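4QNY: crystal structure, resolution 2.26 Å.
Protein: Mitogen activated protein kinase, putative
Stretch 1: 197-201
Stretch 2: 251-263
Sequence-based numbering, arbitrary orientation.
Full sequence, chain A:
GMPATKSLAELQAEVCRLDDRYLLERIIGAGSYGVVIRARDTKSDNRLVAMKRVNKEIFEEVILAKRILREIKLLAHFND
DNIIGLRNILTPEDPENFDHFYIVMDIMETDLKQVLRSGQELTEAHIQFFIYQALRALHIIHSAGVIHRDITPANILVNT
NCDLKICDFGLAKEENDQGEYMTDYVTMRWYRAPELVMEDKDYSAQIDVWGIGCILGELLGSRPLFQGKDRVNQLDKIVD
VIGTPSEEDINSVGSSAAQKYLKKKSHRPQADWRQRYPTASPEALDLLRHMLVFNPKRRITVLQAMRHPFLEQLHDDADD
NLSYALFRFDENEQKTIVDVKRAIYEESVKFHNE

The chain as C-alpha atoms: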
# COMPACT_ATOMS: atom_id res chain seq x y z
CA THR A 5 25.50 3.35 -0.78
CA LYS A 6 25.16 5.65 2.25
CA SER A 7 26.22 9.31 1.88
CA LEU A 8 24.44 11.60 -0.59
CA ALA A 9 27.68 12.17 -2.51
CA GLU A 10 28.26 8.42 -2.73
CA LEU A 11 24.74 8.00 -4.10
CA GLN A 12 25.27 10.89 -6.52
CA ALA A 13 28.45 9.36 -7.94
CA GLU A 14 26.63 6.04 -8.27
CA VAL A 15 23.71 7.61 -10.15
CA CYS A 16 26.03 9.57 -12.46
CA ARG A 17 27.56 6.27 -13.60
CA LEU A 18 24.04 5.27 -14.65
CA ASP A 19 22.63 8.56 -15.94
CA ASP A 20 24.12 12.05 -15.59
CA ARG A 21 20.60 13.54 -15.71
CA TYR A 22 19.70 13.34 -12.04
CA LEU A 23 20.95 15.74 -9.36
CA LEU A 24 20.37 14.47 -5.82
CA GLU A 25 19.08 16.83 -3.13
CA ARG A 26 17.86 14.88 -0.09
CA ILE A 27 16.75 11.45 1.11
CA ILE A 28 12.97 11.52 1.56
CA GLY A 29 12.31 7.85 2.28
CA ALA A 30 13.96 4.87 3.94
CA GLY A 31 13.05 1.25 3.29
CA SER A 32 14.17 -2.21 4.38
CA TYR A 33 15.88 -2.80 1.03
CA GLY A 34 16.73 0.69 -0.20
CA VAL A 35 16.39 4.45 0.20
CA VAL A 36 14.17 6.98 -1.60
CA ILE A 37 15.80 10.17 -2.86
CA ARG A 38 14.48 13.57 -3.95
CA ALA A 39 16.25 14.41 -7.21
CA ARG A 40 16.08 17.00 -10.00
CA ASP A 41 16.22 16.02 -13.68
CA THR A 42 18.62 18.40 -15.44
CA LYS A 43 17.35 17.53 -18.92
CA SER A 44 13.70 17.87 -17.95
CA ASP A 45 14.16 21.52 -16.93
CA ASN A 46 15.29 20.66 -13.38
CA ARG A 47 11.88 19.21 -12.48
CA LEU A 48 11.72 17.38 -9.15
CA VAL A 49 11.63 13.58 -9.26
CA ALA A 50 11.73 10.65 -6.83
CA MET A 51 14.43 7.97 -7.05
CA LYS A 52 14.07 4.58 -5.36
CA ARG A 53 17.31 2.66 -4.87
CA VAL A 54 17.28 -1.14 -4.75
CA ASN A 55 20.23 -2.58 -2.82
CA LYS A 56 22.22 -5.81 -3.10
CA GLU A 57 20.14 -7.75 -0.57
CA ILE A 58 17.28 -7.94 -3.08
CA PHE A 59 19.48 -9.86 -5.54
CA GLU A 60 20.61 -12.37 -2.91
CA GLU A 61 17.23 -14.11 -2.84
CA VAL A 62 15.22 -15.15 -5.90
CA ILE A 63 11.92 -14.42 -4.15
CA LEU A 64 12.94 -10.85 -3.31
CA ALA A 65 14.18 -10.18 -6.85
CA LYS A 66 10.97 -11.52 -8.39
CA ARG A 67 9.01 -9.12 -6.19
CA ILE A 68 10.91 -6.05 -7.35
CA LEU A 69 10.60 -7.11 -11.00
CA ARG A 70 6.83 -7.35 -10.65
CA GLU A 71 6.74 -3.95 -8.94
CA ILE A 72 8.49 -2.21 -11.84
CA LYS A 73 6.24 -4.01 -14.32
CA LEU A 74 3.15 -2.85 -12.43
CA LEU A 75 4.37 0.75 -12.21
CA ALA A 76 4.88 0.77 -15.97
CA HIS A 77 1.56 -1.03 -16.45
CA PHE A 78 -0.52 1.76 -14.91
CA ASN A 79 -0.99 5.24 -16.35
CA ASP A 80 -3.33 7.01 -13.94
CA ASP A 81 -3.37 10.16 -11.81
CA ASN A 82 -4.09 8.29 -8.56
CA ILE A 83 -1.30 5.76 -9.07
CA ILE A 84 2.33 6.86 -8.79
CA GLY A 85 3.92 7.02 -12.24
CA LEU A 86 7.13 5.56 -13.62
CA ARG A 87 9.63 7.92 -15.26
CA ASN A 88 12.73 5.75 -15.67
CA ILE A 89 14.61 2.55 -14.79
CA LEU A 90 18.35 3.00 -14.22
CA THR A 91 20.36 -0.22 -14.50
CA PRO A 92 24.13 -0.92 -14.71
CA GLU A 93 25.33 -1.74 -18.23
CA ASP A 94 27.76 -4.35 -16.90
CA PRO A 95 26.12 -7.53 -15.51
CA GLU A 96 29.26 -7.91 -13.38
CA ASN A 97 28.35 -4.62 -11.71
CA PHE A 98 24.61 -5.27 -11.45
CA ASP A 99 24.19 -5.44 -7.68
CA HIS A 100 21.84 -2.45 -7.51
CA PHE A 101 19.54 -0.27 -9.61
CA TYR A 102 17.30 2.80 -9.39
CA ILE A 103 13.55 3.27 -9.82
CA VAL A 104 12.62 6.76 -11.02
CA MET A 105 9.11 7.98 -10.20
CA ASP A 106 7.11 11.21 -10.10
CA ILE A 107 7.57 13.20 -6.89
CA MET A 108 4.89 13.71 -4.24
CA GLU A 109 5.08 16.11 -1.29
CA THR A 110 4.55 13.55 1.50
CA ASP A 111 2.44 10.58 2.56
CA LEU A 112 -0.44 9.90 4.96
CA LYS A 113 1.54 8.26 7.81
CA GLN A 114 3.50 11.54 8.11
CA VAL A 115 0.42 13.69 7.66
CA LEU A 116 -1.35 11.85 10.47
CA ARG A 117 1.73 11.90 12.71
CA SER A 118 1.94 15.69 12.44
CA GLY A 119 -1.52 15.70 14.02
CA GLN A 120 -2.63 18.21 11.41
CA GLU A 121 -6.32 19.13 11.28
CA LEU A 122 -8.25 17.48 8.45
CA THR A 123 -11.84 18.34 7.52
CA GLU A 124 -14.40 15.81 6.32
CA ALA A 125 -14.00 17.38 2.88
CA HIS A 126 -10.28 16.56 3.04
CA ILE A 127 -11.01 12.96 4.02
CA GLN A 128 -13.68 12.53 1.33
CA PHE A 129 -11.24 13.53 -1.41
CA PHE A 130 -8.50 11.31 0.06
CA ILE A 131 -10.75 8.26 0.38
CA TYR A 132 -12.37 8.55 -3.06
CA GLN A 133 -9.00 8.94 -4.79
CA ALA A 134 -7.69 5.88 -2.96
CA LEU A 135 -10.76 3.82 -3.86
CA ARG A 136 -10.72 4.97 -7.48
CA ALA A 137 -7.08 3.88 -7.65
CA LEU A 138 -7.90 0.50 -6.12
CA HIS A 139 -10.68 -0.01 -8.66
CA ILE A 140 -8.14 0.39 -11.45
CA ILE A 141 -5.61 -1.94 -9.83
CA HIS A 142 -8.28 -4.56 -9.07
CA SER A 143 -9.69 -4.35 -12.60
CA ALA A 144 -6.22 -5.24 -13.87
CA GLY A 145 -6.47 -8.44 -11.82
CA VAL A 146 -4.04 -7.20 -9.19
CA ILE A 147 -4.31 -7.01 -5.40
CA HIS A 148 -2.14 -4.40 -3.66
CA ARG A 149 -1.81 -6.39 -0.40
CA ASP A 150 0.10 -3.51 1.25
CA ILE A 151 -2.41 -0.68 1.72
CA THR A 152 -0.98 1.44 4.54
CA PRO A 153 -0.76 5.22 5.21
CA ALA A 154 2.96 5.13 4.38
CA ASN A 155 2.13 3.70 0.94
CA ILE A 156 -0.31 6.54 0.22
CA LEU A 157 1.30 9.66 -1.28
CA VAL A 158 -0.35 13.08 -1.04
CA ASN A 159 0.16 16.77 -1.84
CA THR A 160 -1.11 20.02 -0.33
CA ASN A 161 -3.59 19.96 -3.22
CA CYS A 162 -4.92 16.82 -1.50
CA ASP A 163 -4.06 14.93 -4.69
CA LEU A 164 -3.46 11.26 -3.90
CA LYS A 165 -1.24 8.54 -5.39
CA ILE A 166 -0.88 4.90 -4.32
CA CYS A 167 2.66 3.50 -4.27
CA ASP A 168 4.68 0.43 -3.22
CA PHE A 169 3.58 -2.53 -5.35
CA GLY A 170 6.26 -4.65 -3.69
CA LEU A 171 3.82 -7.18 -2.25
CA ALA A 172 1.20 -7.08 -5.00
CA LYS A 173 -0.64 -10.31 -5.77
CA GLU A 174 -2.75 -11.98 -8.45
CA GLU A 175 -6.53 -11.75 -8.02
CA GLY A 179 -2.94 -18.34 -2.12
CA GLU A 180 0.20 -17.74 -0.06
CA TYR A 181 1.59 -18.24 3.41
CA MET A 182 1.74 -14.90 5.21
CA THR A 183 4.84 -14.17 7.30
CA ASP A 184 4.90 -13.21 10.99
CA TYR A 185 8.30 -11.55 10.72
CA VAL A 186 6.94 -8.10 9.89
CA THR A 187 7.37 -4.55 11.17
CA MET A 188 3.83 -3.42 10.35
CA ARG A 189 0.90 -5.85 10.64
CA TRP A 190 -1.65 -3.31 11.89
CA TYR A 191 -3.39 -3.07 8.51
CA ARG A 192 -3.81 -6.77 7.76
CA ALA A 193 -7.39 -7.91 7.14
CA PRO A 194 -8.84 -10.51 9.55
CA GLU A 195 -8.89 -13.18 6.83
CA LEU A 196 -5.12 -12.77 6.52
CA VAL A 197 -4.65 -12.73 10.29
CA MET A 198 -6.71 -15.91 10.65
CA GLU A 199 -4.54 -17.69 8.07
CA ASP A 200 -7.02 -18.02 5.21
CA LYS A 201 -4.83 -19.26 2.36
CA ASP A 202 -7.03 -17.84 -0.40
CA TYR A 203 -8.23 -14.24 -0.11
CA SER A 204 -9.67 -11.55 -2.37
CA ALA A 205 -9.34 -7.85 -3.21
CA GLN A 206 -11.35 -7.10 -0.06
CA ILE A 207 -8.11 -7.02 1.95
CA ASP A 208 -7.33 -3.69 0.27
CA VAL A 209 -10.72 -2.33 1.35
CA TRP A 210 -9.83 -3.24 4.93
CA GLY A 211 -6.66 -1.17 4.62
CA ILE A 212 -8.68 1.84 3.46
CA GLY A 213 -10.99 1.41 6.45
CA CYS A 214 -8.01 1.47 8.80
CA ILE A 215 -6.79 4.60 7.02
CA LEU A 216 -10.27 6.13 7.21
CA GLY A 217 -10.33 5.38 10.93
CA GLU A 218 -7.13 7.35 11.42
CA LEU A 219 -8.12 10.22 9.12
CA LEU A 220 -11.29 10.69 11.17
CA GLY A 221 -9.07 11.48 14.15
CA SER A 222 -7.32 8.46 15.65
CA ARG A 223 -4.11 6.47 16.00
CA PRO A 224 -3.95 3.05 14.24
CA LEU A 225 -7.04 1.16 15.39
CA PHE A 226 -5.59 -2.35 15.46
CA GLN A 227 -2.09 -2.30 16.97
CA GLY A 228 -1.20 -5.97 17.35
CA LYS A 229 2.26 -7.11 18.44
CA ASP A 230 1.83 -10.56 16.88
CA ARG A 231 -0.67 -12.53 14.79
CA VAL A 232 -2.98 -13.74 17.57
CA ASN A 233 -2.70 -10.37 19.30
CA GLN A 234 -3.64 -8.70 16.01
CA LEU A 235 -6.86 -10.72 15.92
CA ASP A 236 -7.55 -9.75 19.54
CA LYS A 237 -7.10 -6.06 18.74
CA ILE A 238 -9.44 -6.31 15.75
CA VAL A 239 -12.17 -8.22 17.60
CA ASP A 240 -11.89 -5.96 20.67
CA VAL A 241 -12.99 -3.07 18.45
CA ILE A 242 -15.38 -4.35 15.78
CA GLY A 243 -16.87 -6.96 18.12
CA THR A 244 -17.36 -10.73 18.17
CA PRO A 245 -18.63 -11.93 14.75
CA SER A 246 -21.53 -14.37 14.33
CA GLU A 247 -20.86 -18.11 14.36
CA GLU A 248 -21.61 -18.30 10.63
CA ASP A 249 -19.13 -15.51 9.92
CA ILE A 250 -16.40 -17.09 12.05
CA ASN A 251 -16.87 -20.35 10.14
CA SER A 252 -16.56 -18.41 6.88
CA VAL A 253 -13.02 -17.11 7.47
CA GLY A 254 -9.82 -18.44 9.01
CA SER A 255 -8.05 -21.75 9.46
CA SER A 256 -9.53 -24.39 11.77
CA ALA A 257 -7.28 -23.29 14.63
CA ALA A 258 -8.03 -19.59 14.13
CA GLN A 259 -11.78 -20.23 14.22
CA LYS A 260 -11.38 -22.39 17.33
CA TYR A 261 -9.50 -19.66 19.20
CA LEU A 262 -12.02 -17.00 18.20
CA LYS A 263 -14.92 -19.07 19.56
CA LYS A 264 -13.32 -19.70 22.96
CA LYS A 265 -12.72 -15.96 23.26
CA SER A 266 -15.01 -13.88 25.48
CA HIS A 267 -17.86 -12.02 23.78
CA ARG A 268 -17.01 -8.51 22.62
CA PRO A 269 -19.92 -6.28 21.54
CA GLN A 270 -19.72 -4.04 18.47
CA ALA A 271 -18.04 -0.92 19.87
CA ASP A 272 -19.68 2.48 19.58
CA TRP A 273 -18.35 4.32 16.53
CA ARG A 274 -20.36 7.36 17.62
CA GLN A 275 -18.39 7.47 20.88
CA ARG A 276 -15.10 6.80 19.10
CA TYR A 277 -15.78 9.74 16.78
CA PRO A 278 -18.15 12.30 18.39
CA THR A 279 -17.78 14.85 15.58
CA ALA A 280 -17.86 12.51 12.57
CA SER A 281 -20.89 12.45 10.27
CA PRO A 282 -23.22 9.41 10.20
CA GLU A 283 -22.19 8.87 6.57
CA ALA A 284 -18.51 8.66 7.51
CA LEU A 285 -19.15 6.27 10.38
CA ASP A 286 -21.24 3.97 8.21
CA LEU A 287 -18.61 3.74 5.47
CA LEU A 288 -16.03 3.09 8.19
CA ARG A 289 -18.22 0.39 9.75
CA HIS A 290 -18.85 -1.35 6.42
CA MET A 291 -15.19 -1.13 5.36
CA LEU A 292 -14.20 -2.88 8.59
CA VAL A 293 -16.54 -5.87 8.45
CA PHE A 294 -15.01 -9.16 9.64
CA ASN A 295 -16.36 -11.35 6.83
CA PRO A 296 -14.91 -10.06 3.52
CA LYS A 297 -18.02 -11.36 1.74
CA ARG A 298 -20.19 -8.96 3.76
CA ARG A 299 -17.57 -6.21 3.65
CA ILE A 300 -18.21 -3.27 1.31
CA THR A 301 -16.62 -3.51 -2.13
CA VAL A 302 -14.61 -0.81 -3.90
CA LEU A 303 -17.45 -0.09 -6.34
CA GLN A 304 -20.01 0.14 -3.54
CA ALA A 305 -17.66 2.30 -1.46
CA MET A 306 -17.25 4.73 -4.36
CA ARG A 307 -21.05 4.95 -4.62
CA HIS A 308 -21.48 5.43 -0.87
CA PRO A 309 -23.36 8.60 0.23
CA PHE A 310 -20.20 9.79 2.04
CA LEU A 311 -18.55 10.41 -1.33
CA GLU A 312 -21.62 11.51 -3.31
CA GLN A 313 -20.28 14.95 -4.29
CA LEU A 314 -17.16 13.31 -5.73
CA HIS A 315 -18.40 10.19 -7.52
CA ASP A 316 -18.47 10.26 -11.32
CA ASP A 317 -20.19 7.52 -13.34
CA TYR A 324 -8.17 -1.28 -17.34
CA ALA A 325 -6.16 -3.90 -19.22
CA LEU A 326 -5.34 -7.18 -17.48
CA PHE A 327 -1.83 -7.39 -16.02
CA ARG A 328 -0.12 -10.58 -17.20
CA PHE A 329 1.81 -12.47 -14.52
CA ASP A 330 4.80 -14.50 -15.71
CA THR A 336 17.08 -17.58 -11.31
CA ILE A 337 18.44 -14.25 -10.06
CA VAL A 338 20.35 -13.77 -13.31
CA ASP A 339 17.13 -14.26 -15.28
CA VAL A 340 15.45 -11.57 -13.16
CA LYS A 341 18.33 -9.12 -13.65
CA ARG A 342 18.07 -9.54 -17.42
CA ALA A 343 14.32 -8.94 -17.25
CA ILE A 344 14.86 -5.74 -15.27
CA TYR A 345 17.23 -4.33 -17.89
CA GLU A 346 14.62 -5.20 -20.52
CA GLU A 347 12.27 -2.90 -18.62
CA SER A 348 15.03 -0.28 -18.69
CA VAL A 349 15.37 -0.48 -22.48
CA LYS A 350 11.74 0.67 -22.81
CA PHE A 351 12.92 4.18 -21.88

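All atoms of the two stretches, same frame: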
# COMPACT_ATOMS: atom_id res chain seq x y z
N VAL A 197 -5.04 -12.46 8.91
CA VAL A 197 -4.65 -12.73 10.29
C VAL A 197 -5.05 -14.13 10.74
O VAL A 197 -4.33 -14.79 11.48
CB VAL A 197 -5.29 -11.69 11.25
CG1 VAL A 197 -4.92 -11.98 12.69
CG2 VAL A 197 -4.87 -10.28 10.85
N MET A 198 -6.20 -14.60 10.26
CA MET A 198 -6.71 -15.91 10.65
C MET A 198 -6.26 -17.01 9.69
O MET A 198 -6.83 -18.10 9.67
CB MET A 198 -8.23 -15.87 10.75
CG MET A 198 -8.73 -15.03 11.91
SD MET A 198 -10.52 -15.08 12.10
CE MET A 198 -10.78 -16.80 12.52
N GLU A 199 -5.24 -16.70 8.89
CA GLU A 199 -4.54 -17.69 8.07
C GLU A 199 -5.40 -18.32 6.98
O GLU A 199 -5.24 -19.50 6.67
CB GLU A 199 -3.96 -18.80 8.95
CG GLU A 199 -3.10 -18.30 10.10
CD GLU A 199 -2.80 -19.38 11.11
OE1 GLU A 199 -3.52 -20.40 11.12
OE2 GLU A 199 -1.84 -19.22 11.89
N ASP A 200 -6.30 -17.55 6.39
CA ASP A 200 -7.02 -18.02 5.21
C ASP A 200 -6.09 -17.97 4.01
O ASP A 200 -5.63 -16.90 3.60
CB ASP A 200 -8.28 -17.19 4.96
CG ASP A 200 -9.54 -17.96 5.28
OD1 ASP A 200 -9.45 -18.97 6.01
OD2 ASP A 200 -10.63 -17.55 4.82
N LYS A 201 -5.79 -19.14 3.45
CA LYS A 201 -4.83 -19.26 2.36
C LYS A 201 -5.25 -18.45 1.14
O LYS A 201 -4.44 -17.72 0.56
CB LYS A 201 -4.64 -20.73 1.97
N ASN A 251 -17.06 -19.14 10.94
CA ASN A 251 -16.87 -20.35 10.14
C ASN A 251 -16.56 -20.05 8.67
O ASN A 251 -16.17 -20.94 7.92
CB ASN A 251 -18.10 -21.25 10.23
CG ASN A 251 -18.30 -21.83 11.61
OD1 ASN A 251 -17.34 -22.06 12.34
ND2 ASN A 251 -19.55 -22.08 11.97
N SER A 252 -16.74 -18.80 8.27
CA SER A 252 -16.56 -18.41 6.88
C SER A 252 -15.14 -17.93 6.59
O SER A 252 -14.73 -17.85 5.43
CB SER A 252 -17.56 -17.31 6.50
OG SER A 252 -17.42 -16.94 5.14
N VAL A 253 -14.39 -17.60 7.64
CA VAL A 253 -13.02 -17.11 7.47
C VAL A 253 -12.08 -17.74 8.50
O VAL A 253 -12.47 -18.03 9.62
CB VAL A 253 -12.96 -15.58 7.60
N GLY A 254 -10.83 -17.93 8.10
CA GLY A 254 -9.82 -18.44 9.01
C GLY A 254 -9.53 -19.92 8.86
O GLY A 254 -10.33 -20.67 8.30
N SER A 255 -8.37 -20.34 9.37
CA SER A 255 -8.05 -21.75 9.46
C SER A 255 -8.86 -22.37 10.59
O SER A 255 -9.56 -21.66 11.31
CB SER A 255 -6.56 -21.96 9.69
OG SER A 255 -6.15 -21.43 10.93
N SER A 256 -8.78 -23.69 10.73
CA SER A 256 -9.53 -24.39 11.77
C SER A 256 -9.11 -23.94 13.17
O SER A 256 -9.95 -23.82 14.06
CB SER A 256 -9.36 -25.90 11.62
OG SER A 256 -10.11 -26.59 12.61
N ALA A 257 -7.82 -23.71 13.34
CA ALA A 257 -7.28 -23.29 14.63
C ALA A 257 -7.67 -21.85 14.97
O ALA A 257 -7.96 -21.52 16.12
CB ALA A 257 -5.77 -23.44 14.65
N ALA A 258 -7.68 -20.99 13.95
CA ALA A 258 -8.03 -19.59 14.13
C ALA A 258 -9.50 -19.44 14.53
O ALA A 258 -9.84 -18.61 15.37
CB ALA A 258 -7.75 -18.80 12.86
N GLN A 259 -10.36 -20.24 13.90
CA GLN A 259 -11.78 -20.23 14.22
C GLN A 259 -12.02 -20.77 15.62
O GLN A 259 -12.89 -20.28 16.34
CB GLN A 259 -12.56 -21.06 13.20
CG GLN A 259 -12.52 -20.50 11.79
CD GLN A 259 -13.10 -21.45 10.76
OE1 GLN A 259 -13.50 -22.56 11.09
NE2 GLN A 259 -13.14 -21.01 9.51
N LYS A 260 -11.25 -21.78 16.01
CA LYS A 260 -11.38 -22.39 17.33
C LYS A 260 -11.02 -21.40 18.43
O LYS A 260 -11.71 -21.32 19.45
CB LYS A 260 -10.49 -23.63 17.42
N TYR A 261 -9.94 -20.65 18.23
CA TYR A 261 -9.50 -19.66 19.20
C TYR A 261 -10.51 -18.53 19.34
O TYR A 261 -10.75 -18.04 20.44
CB TYR A 261 -8.13 -19.10 18.81
CG TYR A 261 -7.69 -17.93 19.66
CD1 TYR A 261 -7.13 -18.13 20.91
CD2 TYR A 261 -7.82 -16.62 19.20
CE1 TYR A 261 -6.73 -17.06 21.69
CE2 TYR A 261 -7.42 -15.55 19.97
CZ TYR A 261 -6.87 -15.78 21.22
OH TYR A 261 -6.47 -14.71 21.99
N LEU A 262 -11.09 -18.12 18.22
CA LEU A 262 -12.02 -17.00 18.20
C LEU A 262 -13.32 -17.34 18.93
O LEU A 262 -13.98 -16.47 19.49
CB LEU A 262 -12.32 -16.58 16.76
CG LEU A 262 -13.18 -15.34 16.54
CD1 LEU A 262 -12.66 -14.18 17.37
CD2 LEU A 262 -13.22 -14.97 15.07
N LYS A 263 -13.69 -18.62 18.92
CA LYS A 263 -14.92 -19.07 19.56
C LYS A 263 -14.77 -19.18 21.07
O LYS A 263 -15.72 -18.90 21.81
CB LYS A 263 -15.36 -20.41 18.97
CG LYS A 263 -15.87 -20.33 17.54
CD LYS A 263 -16.10 -21.70 16.95
CE LYS A 263 -16.54 -21.61 15.50
NZ LYS A 263 -16.61 -22.94 14.84
O HOH W 1 -12.56 -19.16 3.38

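Where a helix ends, its last carbonyl groups lose their intrahelical partners, and where a helix begins, its first amide groups lack acceptors. The contact between residues 197-201 and 251-263 of this putative mitogen-activated protein kinase illustrates how one such end can be served by the approach to another helix. V197 is still helical, and M198 is the first residue to leave helical phi/psi. In the second stretch a loop runs through G254 to S255, the N-cap of a helix that begins at S256. The two backbones come closest at M198 and G254, whose CA atoms lie 4.3 Å apart. There M198 O accepts a hydrogen bond from S255 N at 2.7 Å, with an N-H...O angle of 155°, and the same oxygen receives a CA-H...O contact from G254 CA at 3.1 Å. A single carbonyl thus holds the chain just ahead of the new helix.

Glycine suits this position for two reasons. With phi/psi of 100/161, a CB on G254 would be jammed against the preceding carbonyl oxygen, and it would also lie 2.5 Å from M198 CE, a clash.

The CA-to-CB bond of M198 points toward the second stretch, and its side chain meets the helix at A258 and L262. Its CB packs against A258 CB at 3.6 Å, while the terminal CE reaches L262 CD2 at 4.0 Å. A258 and L262 are one helical turn apart, so a thioether chain that is straight at chi2 (t) and bends at chi3 (p, 65°) can touch both. This is the apolar part of the contact, and of all the residues in the two stretches, M198 has the most surface covered by the other stretch.

Polar groups flank it. S255 OG donates to E199 OE1 at 2.8 Å and also accepts from A258 N at 3.4 Å, a weak capping bond. One hydroxyl therefore links the carboxylate to the first turn of the helix. E199 adopts a left-handed conformation, with phi/psi of 65/35, as the chain turns away from its helix.

D200 addresses the loop before the cap. Although its CA-to-CB bond points sideways, the carboxylate comes nearer, and D200 OD1 accepts a weak bond from G254 N at 2.7 Å, the angle being only 123°. A water lies within hydrogen-bonding distance of both D200 OD2 (2.9 Å from the water O) and S252 O (3.3 Å from it), and could donate to either. Within the second stretch, Q259 NE2 donates to V253 O at 3.1 Å, tying the loop back to the helix it precedes.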